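Local coordinates for protein aerobactin synthase IucA (Klebsiella pneumoniae subsp. pneumoniae, PDB 5JM7) that probably catalyses the ATP-dependent condensation of citrate with acetylated hydroxylysine during assembly of the siderophore aerobactin, at residues 48-53 with 69-74; 141-146 with 259-264; 190-195 with 303-308; 208-213 with 253-258; 400-405 with 511-516. All coordinates share one frame; numbering follows the deposited sequence.

Contact 1: 48-53 with 69-74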
# COMPACT_ATOMS: atom_id res chain seq x y z
N GLN A 48 -27.59 -20.90 53.32
CA GLN A 48 -27.46 -21.08 51.88
C GLN A 48 -26.39 -20.13 51.34
O GLN A 48 -26.32 -18.99 51.76
CB GLN A 48 -28.81 -20.80 51.22
CG GLN A 48 -29.09 -21.56 49.94
CD GLN A 48 -30.46 -21.26 49.35
OE1 GLN A 48 -31.01 -20.20 49.53
NE2 GLN A 48 -30.99 -22.21 48.62
N ALA A 49 -25.58 -20.57 50.40
CA ALA A 49 -24.53 -19.68 49.91
C ALA A 49 -24.01 -20.17 48.56
O ALA A 49 -23.99 -21.37 48.27
CB ALA A 49 -23.37 -19.57 50.91
N LEU A 50 -23.58 -19.21 47.74
CA LEU A 50 -22.98 -19.49 46.44
C LEU A 50 -21.47 -19.65 46.57
O LEU A 50 -20.80 -18.82 47.20
CB LEU A 50 -23.30 -18.37 45.45
CG LEU A 50 -24.75 -18.29 44.98
CD1 LEU A 50 -24.97 -17.02 44.18
CD2 LEU A 50 -25.08 -19.52 44.14
N HIS A 51 -20.94 -20.70 45.96
CA HIS A 51 -19.50 -20.98 45.98
C HIS A 51 -18.94 -20.82 44.57
O HIS A 51 -19.54 -21.30 43.61
CB HIS A 51 -19.24 -22.40 46.49
CG HIS A 51 -19.51 -22.58 47.95
ND1 HIS A 51 -18.52 -22.57 48.90
CD2 HIS A 51 -20.68 -22.67 48.63
CE1 HIS A 51 -19.05 -22.73 50.10
NE2 HIS A 51 -20.37 -22.78 49.96
N PHE A 52 -17.80 -20.14 44.45
CA PHE A 52 -17.17 -19.95 43.16
C PHE A 52 -15.73 -20.44 43.27
O PHE A 52 -14.95 -19.89 44.05
CB PHE A 52 -17.17 -18.47 42.75
CG PHE A 52 -18.55 -17.84 42.62
CD1 PHE A 52 -19.37 -18.12 41.54
CD2 PHE A 52 -19.01 -16.94 43.59
CE1 PHE A 52 -20.62 -17.50 41.41
CE2 PHE A 52 -20.26 -16.34 43.47
CZ PHE A 52 -21.07 -16.62 42.38
N ARG A 53 -15.37 -21.45 42.48
CA ARG A 53 -13.95 -21.78 42.34
C ARG A 53 -13.22 -20.59 41.71
O ARG A 53 -13.66 -20.03 40.70
CB ARG A 53 -13.79 -23.03 41.47
N ALA A 69 -20.89 -21.95 38.91
CA ALA A 69 -21.12 -21.70 40.32
C ALA A 69 -21.86 -22.87 40.95
O ALA A 69 -22.53 -23.66 40.28
CB ALA A 69 -21.96 -20.43 40.50
N ARG A 70 -21.74 -22.98 42.27
CA ARG A 70 -22.45 -24.01 43.00
C ARG A 70 -23.25 -23.36 44.12
O ARG A 70 -22.87 -22.31 44.65
CB ARG A 70 -21.47 -25.06 43.56
CG ARG A 70 -20.76 -25.85 42.47
CD ARG A 70 -19.84 -26.90 43.06
NE ARG A 70 -20.60 -27.91 43.79
CZ ARG A 70 -21.21 -28.95 43.22
NH1 ARG A 70 -21.15 -29.13 41.91
NH2 ARG A 70 -21.88 -29.82 43.98
N LEU A 71 -24.37 -23.99 44.46
CA LEU A 71 -25.21 -23.56 45.57
C LEU A 71 -25.11 -24.61 46.67
O LEU A 71 -25.34 -25.79 46.43
CB LEU A 71 -26.66 -23.36 45.10
CG LEU A 71 -27.72 -22.93 46.11
CD1 LEU A 71 -27.36 -21.59 46.74
CD2 LEU A 71 -29.06 -22.84 45.42
N VAL A 72 -24.72 -24.18 47.87
CA VAL A 72 -24.54 -25.08 49.01
C VAL A 72 -25.66 -24.85 50.01
O VAL A 72 -25.82 -23.74 50.53
CB VAL A 72 -23.17 -24.91 49.67
CG1 VAL A 72 -23.17 -25.60 51.01
CG2 VAL A 72 -22.12 -25.52 48.79
N THR A 73 -26.43 -25.91 50.27
CA THR A 73 -27.53 -25.91 51.22
C THR A 73 -27.20 -26.85 52.37
O THR A 73 -26.13 -27.47 52.41
CB THR A 73 -28.84 -26.31 50.54
OG1 THR A 73 -28.71 -27.63 50.00
CG2 THR A 73 -29.18 -25.35 49.42
N ALA A 74 -28.14 -26.97 53.31
CA ALA A 74 -27.97 -27.92 54.41
C ALA A 74 -27.95 -29.36 53.90
O ALA A 74 -27.34 -30.23 54.53
CB ALA A 74 -29.08 -27.72 55.45

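Contact 2: 141-146 with 259-264. With SO4 (sulfate ion), chain B.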
# COMPACT_ATOMS: atom_id res chain seq x y z
N ALA A 141 -9.11 -1.97 16.67
CA ALA A 141 -9.19 -1.89 18.13
C ALA A 141 -10.58 -1.42 18.59
O ALA A 141 -11.12 -1.95 19.57
CB ALA A 141 -8.11 -0.97 18.70
N GLU A 142 -11.17 -0.44 17.90
CA GLU A 142 -12.50 0.06 18.27
C GLU A 142 -13.55 -1.05 18.22
O GLU A 142 -14.48 -1.09 19.05
CB GLU A 142 -12.92 1.21 17.35
CG GLU A 142 -12.15 2.47 17.58
CD GLU A 142 -12.28 2.96 19.01
OE1 GLU A 142 -13.42 2.90 19.55
OE2 GLU A 142 -11.25 3.36 19.61
N GLN A 143 -13.44 -1.94 17.26
CA GLN A 143 -14.41 -2.99 17.11
C GLN A 143 -14.08 -4.31 17.74
O GLN A 143 -14.77 -5.26 17.53
CB GLN A 143 -14.75 -3.19 15.65
CG GLN A 143 -15.17 -1.92 14.96
CD GLN A 143 -15.76 -2.18 13.62
OE1 GLN A 143 -16.77 -1.64 13.29
NE2 GLN A 143 -15.13 -3.00 12.84
N ALA A 144 -13.00 -4.37 18.49
CA ALA A 144 -12.61 -5.60 19.17
C ALA A 144 -13.26 -5.73 20.53
O ALA A 144 -13.04 -6.75 21.20
CB ALA A 144 -11.09 -5.66 19.32
N LEU A 145 -14.06 -4.75 20.94
CA LEU A 145 -14.62 -4.66 22.29
C LEU A 145 -15.95 -5.41 22.35
O LEU A 145 -16.94 -4.97 21.76
CB LEU A 145 -14.83 -3.19 22.67
CG LEU A 145 -15.42 -2.99 24.07
CD1 LEU A 145 -14.44 -3.47 25.13
CD2 LEU A 145 -15.81 -1.53 24.30
N LEU A 146 -15.97 -6.52 23.09
CA LEU A 146 -17.18 -7.32 23.24
C LEU A 146 -17.93 -7.03 24.53
O LEU A 146 -19.17 -7.03 24.53
CB LEU A 146 -16.84 -8.81 23.16
CG LEU A 146 -16.35 -9.32 21.79
CD1 LEU A 146 -15.94 -10.78 21.88
CD2 LEU A 146 -17.41 -9.14 20.72
N TRP A 259 -18.47 4.04 6.98
CA TRP A 259 -18.23 4.45 8.35
C TRP A 259 -18.39 3.24 9.24
O TRP A 259 -19.27 2.41 9.01
CB TRP A 259 -19.22 5.53 8.78
CG TRP A 259 -18.97 6.83 8.12
CD1 TRP A 259 -19.42 7.23 6.89
CD2 TRP A 259 -18.24 7.94 8.67
NE1 TRP A 259 -18.98 8.50 6.63
CE2 TRP A 259 -18.26 8.96 7.70
CE3 TRP A 259 -17.55 8.15 9.88
CZ2 TRP A 259 -17.62 10.19 7.90
CZ3 TRP A 259 -16.91 9.36 10.07
CH2 TRP A 259 -16.96 10.37 9.09
N LEU A 260 -17.56 3.15 10.27
CA LEU A 260 -17.78 2.03 11.18
C LEU A 260 -18.00 2.53 12.60
O LEU A 260 -17.30 3.45 13.06
CB LEU A 260 -16.63 1.03 11.11
CG LEU A 260 -15.18 1.47 11.31
CD1 LEU A 260 -14.82 1.58 12.80
CD2 LEU A 260 -14.22 0.53 10.58
N PRO A 261 -18.97 1.97 13.31
CA PRO A 261 -19.20 2.38 14.70
C PRO A 261 -18.02 2.00 15.58
O PRO A 261 -17.40 0.94 15.41
CB PRO A 261 -20.47 1.62 15.09
CG PRO A 261 -20.49 0.44 14.20
CD PRO A 261 -19.85 0.86 12.90
N THR A 262 -17.68 2.90 16.51
CA THR A 262 -16.60 2.72 17.47
C THR A 262 -17.20 2.22 18.78
O THR A 262 -18.38 1.86 18.84
CB THR A 262 -15.84 4.02 17.66
OG1 THR A 262 -16.71 5.00 18.25
CG2 THR A 262 -15.37 4.54 16.33
N THR A 263 -16.37 2.17 19.84
CA THR A 263 -16.84 1.67 21.14
C THR A 263 -18.09 2.41 21.62
O THR A 263 -18.93 1.82 22.30
CB THR A 263 -15.73 1.78 22.21
OG1 THR A 263 -15.21 3.12 22.25
CG2 THR A 263 -14.58 0.81 21.94
N SER A 264 -18.23 3.68 21.25
CA SER A 264 -19.37 4.48 21.69
C SER A 264 -20.65 4.16 20.91
O SER A 264 -21.76 4.39 21.43
CB SER A 264 -19.02 5.96 21.56
OG SER A 264 -20.10 6.80 21.89
S SO4 B . -17.54 9.02 22.55
O1 SO4 B . -17.20 8.47 23.83
O2 SO4 B . -17.13 10.38 22.48
O3 SO4 B . -16.83 8.30 21.54
O4 SO4 B . -18.96 8.93 22.33

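Contact 3: 190-195 with 303-308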
# COMPACT_ATOMS: atom_id res chain seq x y z
N ALA A 190 -28.60 24.85 12.21
CA ALA A 190 -27.87 25.54 13.25
C ALA A 190 -26.58 24.79 13.52
O ALA A 190 -26.49 23.59 13.27
CB ALA A 190 -28.68 25.64 14.56
N GLY A 191 -25.59 25.51 14.04
CA GLY A 191 -24.34 24.87 14.37
C GLY A 191 -23.20 25.86 14.28
O GLY A 191 -23.40 27.07 14.13
N GLU A 192 -22.00 25.36 14.53
CA GLU A 192 -20.79 26.15 14.56
C GLU A 192 -19.60 25.35 14.13
O GLU A 192 -19.61 24.15 14.11
CB GLU A 192 -20.43 26.54 15.98
CG GLU A 192 -21.40 27.34 16.80
CD GLU A 192 -20.83 27.69 18.15
OE1 GLU A 192 -21.17 27.01 19.12
OE2 GLU A 192 -20.02 28.63 18.24
N SER A 193 -18.54 26.06 13.82
CA SER A 193 -17.29 25.41 13.48
C SER A 193 -16.13 26.38 13.64
O SER A 193 -16.29 27.59 13.44
CB SER A 193 -17.32 24.91 12.03
OG SER A 193 -16.00 24.54 11.65
N LEU A 194 -14.97 25.83 13.97
CA LEU A 194 -13.73 26.60 14.04
C LEU A 194 -12.93 26.43 12.75
O LEU A 194 -13.06 25.42 12.05
CB LEU A 194 -12.86 26.18 15.24
CG LEU A 194 -13.48 26.47 16.61
CD1 LEU A 194 -12.49 26.10 17.74
CD2 LEU A 194 -13.90 27.92 16.73
N HIS A 195 -12.05 27.37 12.46
CA HIS A 195 -11.13 27.34 11.30
C HIS A 195 -11.88 27.53 10.00
O HIS A 195 -11.69 28.48 9.30
CB HIS A 195 -10.24 26.12 11.37
CG HIS A 195 -9.67 25.90 12.73
ND1 HIS A 195 -8.67 26.67 13.25
CD2 HIS A 195 -10.00 25.01 13.69
CE1 HIS A 195 -8.39 26.26 14.46
NE2 HIS A 195 -9.19 25.26 14.76
N LEU A 303 -13.48 23.87 24.82
CA LEU A 303 -12.15 23.29 24.89
C LEU A 303 -11.40 23.54 23.58
O LEU A 303 -10.20 23.83 23.59
CB LEU A 303 -12.24 21.81 25.22
CG LEU A 303 -10.90 21.11 25.40
CD1 LEU A 303 -10.19 21.76 26.56
CD2 LEU A 303 -11.18 19.65 25.70
N ALA A 304 -12.12 23.47 22.45
CA ALA A 304 -11.50 23.78 21.16
C ALA A 304 -11.03 25.22 21.10
O ALA A 304 -9.91 25.50 20.68
CB ALA A 304 -12.47 23.47 20.02
N ARG A 305 -11.87 26.17 21.54
CA ARG A 305 -11.39 27.56 21.59
C ARG A 305 -10.30 27.74 22.61
O ARG A 305 -9.40 28.57 22.42
CB ARG A 305 -12.51 28.56 21.90
CG ARG A 305 -13.51 28.69 20.78
CD ARG A 305 -14.47 29.83 21.02
NE ARG A 305 -15.33 29.94 19.86
CZ ARG A 305 -16.50 29.32 19.74
NH1 ARG A 305 -16.98 28.63 20.75
NH2 ARG A 305 -17.20 29.46 18.62
N LEU A 306 -10.35 26.98 23.71
CA LEU A 306 -9.28 27.08 24.69
C LEU A 306 -7.98 26.54 24.12
O LEU A 306 -6.89 27.04 24.46
CB LEU A 306 -9.67 26.34 25.97
CG LEU A 306 -8.66 26.55 27.08
CD1 LEU A 306 -8.72 28.02 27.47
CD2 LEU A 306 -8.98 25.63 28.26
N ALA A 307 -8.07 25.54 23.22
CA ALA A 307 -6.87 24.98 22.61
C ALA A 307 -6.19 25.93 21.62
O ALA A 307 -5.09 25.61 21.15
CB ALA A 307 -7.17 23.64 21.94
N GLN A 308 -6.76 27.10 21.34
CA GLN A 308 -6.09 28.09 20.50
C GLN A 308 -5.20 29.05 21.30
O GLN A 308 -4.51 29.87 20.68
CB GLN A 308 -7.09 28.93 19.72
CG GLN A 308 -8.02 28.16 18.83
CD GLN A 308 -7.28 27.32 17.79
OE1 GLN A 308 -6.68 27.87 16.87
NE2 GLN A 308 -7.41 26.01 17.88

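Contact 4: 208-213 with 253-258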
# COMPACT_ATOMS: atom_id res chain seq x y z
N GLU A 208 -15.59 15.18 1.04
CA GLU A 208 -14.74 14.04 1.34
C GLU A 208 -15.53 12.73 1.38
O GLU A 208 -15.04 11.70 0.93
CB GLU A 208 -14.02 14.24 2.67
CG GLU A 208 -12.97 15.31 2.65
CD GLU A 208 -12.29 15.52 4.01
OE1 GLU A 208 -12.72 14.92 5.04
OE2 GLU A 208 -11.32 16.30 4.04
N ASN A 209 -16.75 12.74 1.94
CA ASN A 209 -17.42 11.48 2.24
C ASN A 209 -18.56 11.10 1.29
O ASN A 209 -18.90 9.92 1.22
CB ASN A 209 -17.95 11.51 3.68
CG ASN A 209 -16.83 11.57 4.67
OD1 ASN A 209 -16.08 10.61 4.82
ND2 ASN A 209 -16.70 12.71 5.36
N ALA A 210 -19.16 12.05 0.58
CA ALA A 210 -20.15 11.69 -0.43
C ALA A 210 -20.09 12.69 -1.58
O ALA A 210 -21.07 13.41 -1.82
CB ALA A 210 -21.55 11.65 0.17
N PRO A 211 -18.97 12.79 -2.29
CA PRO A 211 -18.86 13.79 -3.36
C PRO A 211 -19.97 13.70 -4.41
O PRO A 211 -20.33 14.72 -5.00
CB PRO A 211 -17.48 13.51 -3.97
CG PRO A 211 -17.19 12.06 -3.60
CD PRO A 211 -17.78 11.92 -2.23
N GLN A 212 -20.55 12.52 -4.61
CA GLN A 212 -21.55 12.42 -5.67
C GLN A 212 -22.85 13.14 -5.31
O GLN A 212 -23.69 13.34 -6.20
CB GLN A 212 -21.82 10.95 -6.02
CG GLN A 212 -22.57 10.06 -5.01
CD GLN A 212 -21.72 9.47 -3.85
OE1 GLN A 212 -20.58 9.92 -3.56
NE2 GLN A 212 -22.24 8.39 -3.26
N LEU A 213 -23.03 13.57 -4.06
CA LEU A 213 -24.15 14.41 -3.72
C LEU A 213 -23.86 15.89 -3.91
O LEU A 213 -24.74 16.72 -3.64
CB LEU A 213 -24.57 14.17 -2.26
CG LEU A 213 -24.97 12.75 -1.86
CD1 LEU A 213 -25.41 12.75 -0.41
CD2 LEU A 213 -26.03 12.12 -2.77
N GLY A 253 -31.13 9.93 0.82
CA GLY A 253 -30.78 8.52 1.05
C GLY A 253 -29.36 8.35 1.57
O GLY A 253 -28.70 9.29 1.99
N GLU A 254 -28.89 7.10 1.52
CA GLU A 254 -27.56 6.76 2.01
C GLU A 254 -26.56 6.87 0.88
O GLU A 254 -26.84 6.44 -0.23
CB GLU A 254 -27.52 5.35 2.59
CG GLU A 254 -28.47 5.14 3.76
CD GLU A 254 -28.42 3.72 4.33
OE1 GLU A 254 -27.70 2.86 3.75
OE2 GLU A 254 -29.13 3.46 5.32
N ALA A 255 -25.39 7.44 1.16
CA ALA A 255 -24.39 7.58 0.11
C ALA A 255 -23.01 7.76 0.73
O ALA A 255 -22.87 8.34 1.79
CB ALA A 255 -24.70 8.77 -0.79
N GLY A 256 -21.99 7.24 0.03
CA GLY A 256 -20.63 7.65 0.28
C GLY A 256 -19.70 6.63 0.93
O GLY A 256 -19.88 5.42 0.80
N ALA A 257 -18.68 7.15 1.61
CA ALA A 257 -17.63 6.30 2.15
C ALA A 257 -18.18 5.43 3.29
O ALA A 257 -19.19 5.76 3.91
CB ALA A 257 -16.48 7.17 2.64
N PRO A 258 -17.56 4.28 3.54
CA PRO A 258 -17.99 3.45 4.68
C PRO A 258 -17.55 4.04 6.02
O PRO A 258 -16.40 4.47 6.19
CB PRO A 258 -17.29 2.12 4.43
CG PRO A 258 -16.02 2.52 3.70
CD PRO A 258 -16.48 3.65 2.76

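Contact 5: 400-405 with 511-516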
# COMPACT_ATOMS: atom_id res chain seq x y z
N ALA A 400 8.29 -2.78 30.94
CA ALA A 400 8.54 -1.70 29.99
C ALA A 400 7.23 -1.05 29.54
O ALA A 400 7.18 0.17 29.33
CB ALA A 400 9.32 -2.22 28.80
N TRP A 401 6.16 -1.84 29.40
CA TRP A 401 4.90 -1.31 28.89
C TRP A 401 4.18 -0.50 29.98
O TRP A 401 3.59 0.54 29.69
CB TRP A 401 3.99 -2.44 28.43
CG TRP A 401 2.90 -2.08 27.43
CD1 TRP A 401 2.95 -2.30 26.08
CD2 TRP A 401 1.67 -1.37 27.68
NE1 TRP A 401 1.80 -1.85 25.48
CE2 TRP A 401 1.00 -1.27 26.43
CE3 TRP A 401 1.04 -0.86 28.84
CZ2 TRP A 401 -0.26 -0.65 26.30
CZ3 TRP A 401 -0.20 -0.24 28.71
CH2 TRP A 401 -0.84 -0.15 27.43
N VAL A 402 4.23 -0.99 31.23
CA VAL A 402 3.68 -0.24 32.37
C VAL A 402 4.41 1.08 32.55
O VAL A 402 3.78 2.13 32.78
CB VAL A 402 3.73 -1.09 33.66
CG1 VAL A 402 3.43 -0.20 34.93
CG2 VAL A 402 2.75 -2.23 33.59
N ASP A 403 5.74 1.07 32.46
CA ASP A 403 6.53 2.28 32.66
C ASP A 403 6.23 3.32 31.57
O ASP A 403 6.10 4.52 31.87
CB ASP A 403 8.03 1.96 32.68
CG ASP A 403 8.47 1.18 33.93
OD1 ASP A 403 7.69 1.05 34.90
OD2 ASP A 403 9.64 0.74 33.93
N ALA A 404 6.14 2.88 30.32
CA ALA A 404 5.85 3.82 29.24
C ALA A 404 4.41 4.33 29.32
O ALA A 404 4.15 5.52 29.08
CB ALA A 404 6.12 3.17 27.89
N TYR A 405 3.47 3.45 29.69
CA TYR A 405 2.11 3.88 29.96
C TYR A 405 2.07 5.05 30.95
O TYR A 405 1.40 6.06 30.71
CB TYR A 405 1.29 2.69 30.48
CG TYR A 405 -0.10 3.07 30.95
CD1 TYR A 405 -1.17 3.17 30.06
CD2 TYR A 405 -0.33 3.36 32.29
CE1 TYR A 405 -2.45 3.53 30.51
CE2 TYR A 405 -1.58 3.72 32.75
CZ TYR A 405 -2.63 3.81 31.86
OH TYR A 405 -3.86 4.18 32.35
N ALA A 511 3.39 -1.22 42.35
CA ALA A 511 4.54 -0.55 42.93
C ALA A 511 5.32 0.23 41.87
O ALA A 511 5.86 1.31 42.17
CB ALA A 511 5.45 -1.55 43.64
N ARG A 512 5.43 -0.31 40.64
CA ARG A 512 5.95 0.48 39.52
C ARG A 512 5.22 1.81 39.43
O ARG A 512 5.84 2.88 39.44
CB ARG A 512 5.79 -0.25 38.18
CG ARG A 512 6.51 -1.55 37.97
CD ARG A 512 7.91 -1.22 38.20
NE ARG A 512 8.88 -2.24 37.87
CZ ARG A 512 9.56 -2.25 36.73
NH1 ARG A 512 9.38 -1.27 35.86
NH2 ARG A 512 10.46 -3.18 36.52
N VAL A 513 3.89 1.75 39.33
CA VAL A 513 3.09 2.95 39.13
C VAL A 513 3.28 3.93 40.28
O VAL A 513 3.48 5.13 40.07
CB VAL A 513 1.61 2.56 38.94
CG1 VAL A 513 0.75 3.80 38.83
CG2 VAL A 513 1.46 1.66 37.70
N ARG A 514 3.21 3.43 41.52
CA ARG A 514 3.40 4.28 42.71
C ARG A 514 4.70 5.06 42.65
O ARG A 514 4.72 6.27 42.94
CB ARG A 514 3.36 3.41 43.96
CG ARG A 514 3.68 4.14 45.25
CD ARG A 514 3.58 3.14 46.42
NE ARG A 514 4.45 2.00 46.19
CZ ARG A 514 5.76 1.98 46.44
NH1 ARG A 514 6.35 3.06 46.95
NH2 ARG A 514 6.47 0.89 46.18
N THR A 515 5.80 4.40 42.27
CA THR A 515 7.09 5.10 42.21
C THR A 515 7.10 6.18 41.13
O THR A 515 7.56 7.30 41.37
CB THR A 515 8.21 4.07 41.98
OG1 THR A 515 8.23 3.15 43.08
CG2 THR A 515 9.57 4.74 41.85
N LEU A 516 6.55 5.88 39.95
CA LEU A 516 6.53 6.87 38.88
C LEU A 516 5.58 8.04 39.18
O LEU A 516 5.84 9.17 38.77
CB LEU A 516 6.20 6.18 37.55
CG LEU A 516 7.32 5.22 37.10
CD1 LEU A 516 6.90 4.36 35.91
CD2 LEU A 516 8.59 6.02 36.75

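Contact 1: 48-53 with 69-74
H51, Q48 and V72 lose the largest areas to this pairing of 48-53 with 69-74, and they lie on two faces of one antiparallel ladder. A49 with V72 and H51 with R70 are hydrogen-bonded pairs, while L50 with L71 between them is a non-hydrogen-bonded pair. Of the four backbone bonds, V72 N to A49 O is short and almost straight (2.9 Å, 173° at the hydrogen), and H51 N to R70 O is equally firm at 2.8 Å. The weaker end is A49 N to V72 O at 3.2 Å, bent to 146°. On the face of A49, H51, R70 and V72, the H51 imidazole crosses diagonally beside V72; its model runs too close to CG2, so only the pairing of the two groups is secure. On the other face Q48 stretches out, its CG anti to the backbone N (chi1 -150°). Q48 CG thereby lies 3.6 Å from L71 CD1, and Q48 NE2 3.7 Å from T73 CG2, two apolar neighbours for a polar chain lying alongside T73. L50 CD2 meets L71 CD1 at 4.0 Å. The two strands belong to a five-stranded antiparallel sheet running 31-32, 39-43, 49-54, 64-72, 77-80, with helix 82-96 packed through L85 and I89 on the side of L50, and strands 39-43 and 77-80 flanking the hairpin.

Contact 2: 141-146 with 259-264
E142 reaches across to T263 with one carboxylate oxygen that takes two bonds. T263 N points at E142 OE1 over 3.1 Å with a nearly straight N-H (175°), close to the C-O axis. T263 OG1 gives a longer bond of 3.2 Å to the syn lone pair of the same E142 OE1. The threonine torsion explains the pairing: OG1 lies between its own backbone N and carbonyl carbon (chi1 53°), which brings both donors to one side of the residue. E142 is bent at chi2 (-58°), lying side by side with T262 and crossing T263 at about a right angle; E142 OE1 also comes 3.3 Å from T262 CB. The other oxygen, OE2, forms a salt bridge with R446, so the carboxylate is gripped at both ends and its rotation should be restrained. L145 closes the apolar side, L145 CD2 meeting T263 CG2 at 3.5 Å, again nearly at right angles. Q143 crosses L260 obliquely, though which way round its amide lies is uncertain. Next along the chain, S264 OG contacts a sulfate ion, probably from the crystallisation liquor, at a modelled length too short to be trusted; R349, K278 and S267 hold the same anion. The sulfate may mimic a phosphate of ATP. The contact joins the end of helix 138-142 to the end of strand 258-261, which pairs with strand 267-269, while strand 360-363 touches E142 and T263 through V363.

Contact 3: 190-195 with 303-308
R305 reaches from its helix along L194 to E192, and its side chain can be followed outward. From CB, CG is set anti to the carbonyl carbon (chi1 -69°), which starts the chain alongside L194. R305 CG lies 4.1 Å from both L194 CD1 and L194 CD2, and from there to NE the chain is extended. R305 NE lies 4.0 Å from L194 CD2, so the leucine borders the aliphatic part and the start of the guanidinium. R305 CZ and NH1 are each 3.9 Å from E192 OE2, whereas R305 NH2 makes a salt bridge to E192 OE2 at 3.0 Å with a fairly straight N-H (163°). The acceptor lies in the guanidinium plane, at the edge of the group, yet the donor stands out of the carboxylate plane on the syn side.

E192 belongs to strand 189-193, which pairs antiparallel with strand 329-334 in a seven-stranded antiparallel sheet. Helix 294-306 packs against strand 189-193, K298 and M301 touching E192. The second carboxylate oxygen, OE1, accepts from W330 NE1 on the paired strand, which would restrain the carboxylate's rotation.

Closer to the helix, L194 CD1 is 3.5 Å from A304 CB. At the exposed end Q308 meets H195 from the opposite direction: its NE2 lies in the plane of the imidazole at the ring edge, Q308 OE1 is 3.4 Å from H195 CE1, and the amide and ring planes are 69° apart.

Contact 4: 208-213 with 253-258
N209 and A257 are joined where helix 198-209 ends and the chain turns into a 3-10 segment at 211-213, against a corner between strands 249-255 and 258-261. The tight part is backbone. A257 N donates to N209 O at 2.8 Å, in the carbonyl plane with an N-H angle of 153°, so a carbonyl from the last turn of the helix is satisfied by the strand corner. G256, with no side chain to intervene, lets its CA come to 3.0 Å from the same N209 O. Small side chains border this bond: A257 CB is 3.9 Å from N209 O, and A210 CB is 3.9 Å from A255 O. The N209 amide turns elsewhere, its ND2 bound to F205 O and S273. P211 packs on R274 of the second subunit.

Away from the bond the packing is looser. L213 CD1 makes a separate apolar contact, 4.1 Å from A255 CB. Q212 is exposed, and G256, exposed as well, joins this side to the tight one. With Q212 CG between its backbone N and carbonyl carbon, the bend at chi2 (-81°) brings the amide beside A255: Q212 NE2 is 3.5 Å from A255 CB and also 3.5 Å from G256 N, a pair of donors that makes no bond.

Contact 5: 400-405 with 511-516
R512 and D403 meet through their torsions. The aspartate carboxylate is turned toward the second helix with CG anti to the carbonyl carbon, chi1 -70°. The arginine leaves in the same sense and then bends at chi2, which directs its extended end back toward the first helix. The result is a salt bridge in which R512 NH1 sits near both carboxylate oxygens, 2.8 Å from D403 OD2 and 3.0 Å from D403 OD1. The carboxylate lies at the edge of the guanidinium, close to its plane, and the two planes are inclined by 28°; NH1 alone faces both oxygens. D403 OD1 is also brushed by L516 CD1 at 3.5 Å, coming from one turn further along the second helix.

Beside the ion pair V402 packs inward. V402 CG1 touches V513 CG2 at 3.9 Å, with the two side chains roughly at right angles, and R512 CB at 4.0 Å. V402 and V513 are buried, whereas D403 and R512 are partly exposed, so the ion pair borders the hydrophobic seam.

The helix segments lie 9.8 Å apart at closest approach and run in the same general direction, crossing at -32°. L498 and T491 of helix 475-500 touch V402 and V513 respectively, completing a three-helix cluster of helices 394-420, 475-500 and 506-521 within the FhuF-like region.

Contacts 2, 3 and 4 lie within the IucA/IucC region and interlock along the chain: the segments of contacts 2 and 3 alternate, and contact 4 is nested inside the loops closed by both. Contacts 2 and 4, with centres about 21 Å apart, touch where W259 CZ2 lies 3.5 Å from N209 OD1, and contacts 2 and 3 both reach the seven-stranded antiparallel sheet. Contact 1, in the separate five-stranded sheet, closes before the others open and lies about 57 Å between centres from contacts 3 and 4. Contact 5 comes last, in the helical FhuF-like region, its centre about 28 Å from that of contact 2. Contact 2, with its possible phosphate site, lies nearest the centre of the chain, about 11 Å from it.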